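Local coordinates for protein peptide ABC transporter permease (Staphylococcus hominis, PDB 6EXS) that binds a thioalcohol-conjugated dipeptide, a malodour precursor, and probably carries such peptides across the membrane as a proton-coupled POT-family transporter, at residues Leu297-Gln302 and Ile408-Leu413; Thr372-Leu377 and Tyr403-Ile408. All coordinates share one frame; numbering follows the deposited sequence.

Interaction 1 (Leu297-Gln302 and Ile408-Leu413); sequences LFWSIQ and IGELCL. With C3H (2-[[(2~{R})-2-azanyl-3-[(3~{S})-3-methyl-1-oxidanyl-hexan-3-yl]sulfanyl-propanoyl]amino]ethanoic acid), chain O.
E410 reaches across from the 408-413 helix to F298, W299 and Q302, threading past two aromatic rings before ending beside the ligand pocket. Its CG lies anti to the backbone N (chi1 -158°), and the chain runs on extended from there. CB rests 3.5 Å from CZ of F298, and CG touches both that same CZ and CH2 of W299. CD comes 3.6 Å from CH2 of W299, with OE2 at the edge of the indole, near its plane. OE1 approaches NE2 of Q302 to 3.3 Å at an angle too poor for a hydrogen bond; OE1 is instead hydrogen-bonded to ND2 of N339. The same Q302 NE2 lies 3.3 Å from the ligand sulfur. Within the 297-302 helix, CD2 of F298 sits 3.7 Å above the W299 ring, over its centre; the L413 methyls close on F298, CD1 meeting its CB at 3.8 Å. The axes, roughly antiparallel, lie 11.2 Å apart, a spacing these long side chains bridge. The buried carboxylate, bordered by aromatic carbon and held by a hydrogen bond from the N339 amide, is thus second-shell: Q302 lies between it and the ligand sulfur, and N339 also bonds the ligand through its backbone N.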
loop_
_atom_site.group_PDB
_atom_site.type_symbol
_atom_site.label_atom_id
_atom_site.label_comp_id
_atom_site.label_asym_id
_atom_site.label_seq_id
_atom_site.Cartn_x
_atom_site.Cartn_y
_atom_site.Cartn_z
ATOM N N LEU A 297 -0.258 13.392 -3.681
ATOM C CA LEU A 297 -1.592 13.876 -4.040
ATOM C C LEU A 297 -2.408 12.766 -4.704
ATOM O O LEU A 297 -3.623 12.692 -4.489
ATOM C CB LEU A 297 -1.526 15.096 -4.984
ATOM C CG LEU A 297 -1.023 16.441 -4.450
ATOM C CD1 LEU A 297 -0.681 17.353 -5.590
ATOM C CD2 LEU A 297 -2.053 17.115 -3.527
ATOM N N PHE A 298 -1.747 11.901 -5.507
ATOM C CA PHE A 298 -2.427 10.779 -6.165
ATOM C C PHE A 298 -2.887 9.726 -5.150
ATOM O O PHE A 298 -4.057 9.330 -5.181
ATOM C CB PHE A 298 -1.560 10.114 -7.262
ATOM C CG PHE A 298 -2.281 8.911 -7.822
ATOM C CD1 PHE A 298 -3.229 9.057 -8.827
ATOM C CD2 PHE A 298 -2.121 7.654 -7.248
ATOM C CE1 PHE A 298 -3.971 7.969 -9.266
ATOM C CE2 PHE A 298 -2.866 6.569 -7.690
ATOM C CZ PHE A 298 -3.795 6.739 -8.681
ATOM N N TRP A 299 -1.956 9.238 -4.287
ATOM C CA TRP A 299 -2.260 8.213 -3.289
ATOM C C TRP A 299 -3.186 8.704 -2.192
ATOM O O TRP A 299 -3.885 7.879 -1.612
ATOM C CB TRP A 299 -0.999 7.564 -2.703
ATOM C CG TRP A 299 -0.179 6.842 -3.719
ATOM C CD1 TRP A 299 1.076 7.171 -4.137
ATOM C CD2 TRP A 299 -0.585 5.717 -4.510
ATOM N NE1 TRP A 299 1.492 6.301 -5.116
ATOM C CE2 TRP A 299 0.493 5.396 -5.364
ATOM C CE3 TRP A 299 -1.733 4.907 -4.535
ATOM C CZ2 TRP A 299 0.443 4.323 -6.263
ATOM C CZ3 TRP A 299 -1.788 3.850 -5.423
ATOM C CH2 TRP A 299 -0.714 3.570 -6.284
ATOM N N SER A 300 -3.243 10.022 -1.931
ATOM C CA SER A 300 -4.163 10.564 -0.913
ATOM C C SER A 300 -5.605 10.273 -1.339
ATOM O O SER A 300 -6.352 9.654 -0.583
ATOM C CB SER A 300 -3.933 12.061 -0.700
ATOM O OG SER A 300 -4.922 12.627 0.144
ATOM N N ILE A 301 -5.944 10.637 -2.594
ATOM C CA ILE A 301 -7.247 10.411 -3.208
ATOM C C ILE A 301 -7.467 8.921 -3.459
ATOM O O ILE A 301 -8.497 8.393 -3.040
ATOM C CB ILE A 301 -7.462 11.302 -4.457
ATOM C CG1 ILE A 301 -7.577 12.793 -4.021
ATOM C CG2 ILE A 301 -8.715 10.849 -5.240
ATOM C CD1 ILE A 301 -7.610 13.822 -5.139
ATOM N N GLN A 302 -6.485 8.233 -4.076
ATOM C CA GLN A 302 -6.581 6.791 -4.339
ATOM C C GLN A 302 -6.805 5.934 -3.066
ATOM O O GLN A 302 -7.707 5.106 -3.053
ATOM C CB GLN A 302 -5.362 6.294 -5.134
ATOM C CG GLN A 302 -5.567 4.954 -5.836
ATOM C CD GLN A 302 -5.433 3.753 -4.928
ATOM O OE1 GLN A 302 -4.727 3.755 -3.926
ATOM N NE2 GLN A 302 -6.093 2.680 -5.280
ATOM N N ILE A 408 -7.518 4.671 -13.841
ATOM C CA ILE A 408 -6.964 5.074 -15.147
ATOM C C ILE A 408 -5.743 5.996 -14.904
ATOM O O ILE A 408 -4.746 5.898 -15.626
ATOM C CB ILE A 408 -8.028 5.679 -16.120
ATOM C CG1 ILE A 408 -9.017 4.596 -16.599
ATOM C CG2 ILE A 408 -7.358 6.367 -17.330
ATOM C CD1 ILE A 408 -10.308 5.144 -17.158
ATOM N N GLY A 409 -5.830 6.822 -13.856
ATOM C CA GLY A 409 -4.755 7.690 -13.399
ATOM C C GLY A 409 -3.592 6.905 -12.814
ATOM O O GLY A 409 -2.432 7.266 -13.031
ATOM N N GLU A 410 -3.887 5.794 -12.104
ATOM C CA GLU A 410 -2.872 4.908 -11.511
ATOM C C GLU A 410 -2.021 4.218 -12.588
ATOM O O GLU A 410 -0.822 4.014 -12.383
ATOM C CB GLU A 410 -3.519 3.857 -10.594
ATOM C CG GLU A 410 -2.550 3.283 -9.583
ATOM C CD GLU A 410 -3.138 2.290 -8.606
ATOM O OE1 GLU A 410 -4.200 2.585 -8.012
ATOM O OE2 GLU A 410 -2.485 1.251 -8.367
ATOM N N LEU A 411 -2.645 3.883 -13.735
ATOM C CA LEU A 411 -1.995 3.238 -14.879
ATOM C C LEU A 411 -0.936 4.153 -15.506
ATOM O O LEU A 411 0.012 3.648 -16.112
ATOM C CB LEU A 411 -3.037 2.793 -15.932
ATOM C CG LEU A 411 -4.125 1.786 -15.483
ATOM C CD1 LEU A 411 -5.292 1.772 -16.450
ATOM C CD2 LEU A 411 -3.559 0.374 -15.304
ATOM N N CYS A 412 -1.089 5.491 -15.334
ATOM C CA CYS A 412 -0.171 6.529 -15.821
ATOM C C CYS A 412 0.993 6.725 -14.865
ATOM O O CYS A 412 2.112 6.964 -15.305
ATOM C CB CYS A 412 -0.908 7.850 -16.026
ATOM S SG CYS A 412 -2.346 7.747 -17.112
ATOM N N LEU A 413 0.695 6.702 -13.558
ATOM C CA LEU A 413 1.585 7.007 -12.445
ATOM C C LEU A 413 2.445 5.845 -11.927
ATOM O O LEU A 413 3.645 6.043 -11.733
ATOM C CB LEU A 413 0.719 7.584 -11.308
ATOM C CG LEU A 413 1.421 8.369 -10.223
ATOM C CD1 LEU A 413 0.872 9.775 -10.138
ATOM C CD2 LEU A 413 1.292 7.668 -8.897
HETATM O O2 C3H O . -2.474 -3.625 -4.256
HETATM C C11 C3H O . -2.956 -3.377 -5.303
HETATM O O3 C3H O . -2.277 -2.985 -6.324
HETATM C C10 C3H O . -4.425 -3.416 -5.605
HETATM N N1 C3H O . -5.252 -3.151 -4.453
HETATM C C9 C3H O . -5.564 -1.917 -4.095
HETATM O O1 C3H O . -4.738 -1.024 -3.980
HETATM C C8 C3H O . -7.000 -1.597 -3.837
HETATM N N C3H O . -7.744 -2.838 -3.672
HETATM C C7 C3H O . -7.154 -0.777 -2.555
HETATM S S C3H O . -7.425 1.007 -2.731
HETATM C C3 C3H O . -9.085 1.374 -3.513
HETATM C C4 C3H O . -10.126 0.928 -2.519
HETATM C C5 C3H O . -9.117 0.664 -4.873
HETATM C C6 C3H O . -10.438 0.632 -5.606
HETATM O O C3H O . -10.903 -0.663 -5.802
HETATM C C2 C3H O . -9.245 2.869 -3.778
HETATM C C1 C3H O . -9.402 3.261 -5.237
HETATM C C C3H O . -9.566 4.748 -5.394
#

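Interaction 2 (Thr372-Leu377 and Tyr403-Ile408). With C3H (2-[[(2~{R})-2-azanyl-3-[(3~{S})-3-methyl-1-oxidanyl-hexan-3-yl]sulfanyl-propanoyl]amino]ethanoic acid), chain O; OLC ((2R)-2,3-dihydroxypropyl (9Z)-octadec-9-enoate), chain F.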
loop_
_atom_site.group_PDB
_atom_site.type_symbol
_atom_site.label_atom_id
_atom_site.label_comp_id
_atom_site.label_asym_id
_atom_site.label_seq_id
_atom_site.Cartn_x
_atom_site.Cartn_y
_atom_site.Cartn_z
ATOM N N THR A 372 -2.387 12.343 -11.416
ATOM C CA THR A 372 -2.872 13.203 -10.323
ATOM C C THR A 372 -4.099 14.017 -10.734
ATOM O O THR A 372 -5.029 14.138 -9.936
ATOM C CB THR A 372 -1.755 14.107 -9.795
ATOM O OG1 THR A 372 -0.576 13.331 -9.632
ATOM C CG2 THR A 372 -2.104 14.734 -8.481
ATOM N N LEU A 373 -4.092 14.585 -11.969
ATOM C CA LEU A 373 -5.221 15.339 -12.522
ATOM C C LEU A 373 -6.429 14.420 -12.582
ATOM O O LEU A 373 -7.515 14.835 -12.182
ATOM C CB LEU A 373 -4.914 15.865 -13.937
ATOM C CG LEU A 373 -4.082 17.139 -14.062
ATOM C CD1 LEU A 373 -3.643 17.344 -15.497
ATOM C CD2 LEU A 373 -4.832 18.370 -13.540
ATOM N N LEU A 374 -6.226 13.155 -13.033
ATOM C CA LEU A 374 -7.285 12.144 -13.097
ATOM C C LEU A 374 -7.802 11.762 -11.696
ATOM O O LEU A 374 -9.020 11.639 -11.515
ATOM C CB LEU A 374 -6.870 10.915 -13.927
ATOM C CG LEU A 374 -6.920 11.078 -15.453
ATOM C CD1 LEU A 374 -6.105 10.011 -16.137
ATOM C CD2 LEU A 374 -8.337 11.024 -15.974
ATOM N N ALA A 375 -6.891 11.644 -10.699
ATOM C CA ALA A 375 -7.284 11.387 -9.310
ATOM C C ALA A 375 -8.165 12.558 -8.797
ATOM O O ALA A 375 -9.222 12.311 -8.218
ATOM C CB ALA A 375 -6.064 11.216 -8.435
ATOM N N GLY A 376 -7.766 13.802 -9.100
ATOM C CA GLY A 376 -8.515 15.006 -8.738
ATOM C C GLY A 376 -9.857 15.118 -9.439
ATOM O O GLY A 376 -10.845 15.533 -8.826
ATOM N N LEU A 377 -9.898 14.735 -10.737
ATOM C CA LEU A 377 -11.112 14.728 -11.572
ATOM C C LEU A 377 -12.137 13.685 -11.104
ATOM O O LEU A 377 -13.333 13.878 -11.315
ATOM C CB LEU A 377 -10.780 14.531 -13.058
ATOM C CG LEU A 377 -10.209 15.755 -13.769
ATOM C CD1 LEU A 377 -9.324 15.344 -14.929
ATOM C CD2 LEU A 377 -11.313 16.736 -14.203
ATOM N N TYR A 403 -14.142 5.455 -9.083
ATOM C CA TYR A 403 -13.093 4.438 -8.941
ATOM C C TYR A 403 -12.350 4.219 -10.268
ATOM O O TYR A 403 -11.123 4.139 -10.272
ATOM C CB TYR A 403 -13.696 3.104 -8.465
ATOM C CG TYR A 403 -13.946 3.041 -6.974
ATOM C CD1 TYR A 403 -12.891 2.876 -6.076
ATOM C CD2 TYR A 403 -15.237 3.118 -6.459
ATOM C CE1 TYR A 403 -13.117 2.804 -4.703
ATOM C CE2 TYR A 403 -15.470 3.088 -5.087
ATOM C CZ TYR A 403 -14.408 2.913 -4.211
ATOM O OH TYR A 403 -14.632 2.863 -2.856
ATOM N N VAL A 404 -13.100 4.139 -11.387
ATOM C CA VAL A 404 -12.570 3.906 -12.735
ATOM C C VAL A 404 -11.674 5.066 -13.187
ATOM O O VAL A 404 -10.615 4.809 -13.758
ATOM C CB VAL A 404 -13.683 3.558 -13.770
ATOM C CG1 VAL A 404 -13.115 3.431 -15.181
ATOM C CG2 VAL A 404 -14.440 2.284 -13.376
ATOM N N ILE A 405 -12.070 6.329 -12.915
ATOM C CA ILE A 405 -11.254 7.491 -13.301
ATOM C C ILE A 405 -9.925 7.489 -12.529
ATOM O O ILE A 405 -8.865 7.710 -13.119
ATOM C CB ILE A 405 -12.030 8.837 -13.211
ATOM C CG1 ILE A 405 -13.260 8.833 -14.158
ATOM C CG2 ILE A 405 -11.103 10.048 -13.507
ATOM C CD1 ILE A 405 -14.381 9.820 -13.757
ATOM N N CYS A 406 -9.983 7.161 -11.233
ATOM C CA CYS A 406 -8.804 7.093 -10.371
ATOM C C CYS A 406 -7.797 6.007 -10.785
ATOM O O CYS A 406 -6.589 6.263 -10.781
ATOM C CB CYS A 406 -9.203 6.954 -8.909
ATOM S SG CYS A 406 -7.928 7.510 -7.761
ATOM N N VAL A 407 -8.293 4.799 -11.120
ATOM C CA VAL A 407 -7.434 3.688 -11.532
ATOM C C VAL A 407 -6.799 3.971 -12.921
ATOM O O VAL A 407 -5.639 3.623 -13.110
ATOM C CB VAL A 407 -8.108 2.296 -11.419
ATOM C CG1 VAL A 407 -9.318 2.160 -12.340
ATOM C CG2 VAL A 407 -7.103 1.171 -11.656
ATOM N N ILE A 408 -7.518 4.671 -13.841
ATOM C CA ILE A 408 -6.964 5.074 -15.147
ATOM C C ILE A 408 -5.743 5.996 -14.904
ATOM O O ILE A 408 -4.746 5.898 -15.626
ATOM C CB ILE A 408 -8.028 5.679 -16.120
ATOM C CG1 ILE A 408 -9.017 4.596 -16.599
ATOM C CG2 ILE A 408 -7.358 6.367 -17.330
ATOM C CD1 ILE A 408 -10.308 5.144 -17.158
HETATM O O2 C3H O . -2.474 -3.625 -4.256
HETATM C C11 C3H O . -2.956 -3.377 -5.303
HETATM O O3 C3H O . -2.277 -2.985 -6.324
HETATM C C10 C3H O . -4.425 -3.416 -5.605
HETATM N N1 C3H O . -5.252 -3.151 -4.453
HETATM C C9 C3H O . -5.564 -1.917 -4.095
HETATM O O1 C3H O . -4.738 -1.024 -3.980
HETATM C C8 C3H O . -7.000 -1.597 -3.837
HETATM N N C3H O . -7.744 -2.838 -3.672
HETATM C C7 C3H O . -7.154 -0.777 -2.555
HETATM S S C3H O . -7.425 1.007 -2.731
HETATM C C3 C3H O . -9.085 1.374 -3.513
HETATM C C4 C3H O . -10.126 0.928 -2.519
HETATM C C5 C3H O . -9.117 0.664 -4.873
HETATM C C6 C3H O . -10.438 0.632 -5.606
HETATM O O C3H O . -10.903 -0.663 -5.802
HETATM C C2 C3H O . -9.245 2.869 -3.778
HETATM C C1 C3H O . -9.402 3.261 -5.237
HETATM C C C3H O . -9.566 4.748 -5.394
HETATM C C18 OLC F . -9.274 8.869 -19.757
HETATM C C10 OLC F . -15.037 15.263 -14.338
HETATM C C9 OLC F . -16.219 15.643 -13.862
HETATM C C17 OLC F . -9.809 10.264 -19.505
HETATM C C11 OLC F . -14.733 14.687 -15.697
HETATM C C8 OLC F . -17.556 15.571 -14.559
HETATM C C24 OLC F . -30.250 15.718 -11.493
HETATM C C16 OLC F . -10.911 10.326 -18.451
HETATM C C12 OLC F . -13.798 13.482 -15.661
HETATM C C7 OLC F . -18.728 15.936 -13.655
HETATM C C15 OLC F . -11.490 11.723 -18.270
HETATM C C13 OLC F . -13.129 13.192 -16.995
HETATM C C6 OLC F . -20.092 15.642 -14.259
HETATM C C14 OLC F . -12.335 11.899 -17.018
HETATM C C5 OLC F . -21.270 16.141 -13.435
HETATM C C4 OLC F . -21.812 15.134 -12.433
HETATM C C3 OLC F . -23.266 14.742 -12.661
HETATM C C2 OLC F . -24.269 15.565 -11.852
HETATM C C21 OLC F . -27.841 15.261 -10.916
HETATM C C1 OLC F . -25.663 15.003 -11.864
HETATM C C22 OLC F . -28.839 16.270 -11.436
HETATM O O19 OLC F . -25.990 13.987 -12.423
HETATM O O25 OLC F . -30.789 15.492 -10.194
HETATM O O23 OLC F . -28.805 17.459 -10.637
HETATM O O20 OLC F . -26.508 15.774 -11.162
#
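Y403 bears the one aromatic ring of these segments, on the pocket side of the helix whose I405 and C406 pack against L374 and A375. Ligand atom C2 lies in plane at the edge of this ring, while C6 approaches obliquely, 3.4 Å from CD1. The F335 ring meets it with planes about 20° apart, and OH is hydrogen-bonded to O of G305. Between the helices, I405 CG2, anti to its own backbone N, is directed at L374, lying 3.3 Å from the carbonyl O and 3.8 Å from CD2. Farther along, L374 CD1 touches I408 CG2. A375 and C406 bring the backbones close, their CA atoms 4.7 Å apart, and A375 CB meets C406 SG at 4.2 Å. That sulfur also lies 4.0 Å from atom C at the tip of the ligand's alkyl chain. On another side the monoolein chain runs along the helices, its C16 placed 3.6 Å from L374 CD2. With axes 7.7 Å apart and nearly antiparallel (171°), the helices pack as neighbours in a hairpin. No hydrogen bond crosses between the segments, so apolar packing carries the contact, between lipid chain and substrate tail.

Overall arrangement
The two contacts lie side by side, their centres about 6 Å apart, and share helix 396-418, with I408 belonging to both. Interaction 2 joins helices consecutive in the chain, 364-389 and 396-418. The chain between the segments of interaction 1 includes helices 338-357 and 364-389, and so encloses the shorter connection of interaction 2. They also touch directly: the F298 ring contacts A375 and the C406 carbonyl, and I301 packs on the A375 carbonyl. Helices 279-302 and 396-418 supply Q302, Y403 and C406 to one side of the pocket; helices 16-44 and 147-174 supply Y33, V158, N159 and A162, consistent with a central site between the two halves of an MFS transporter.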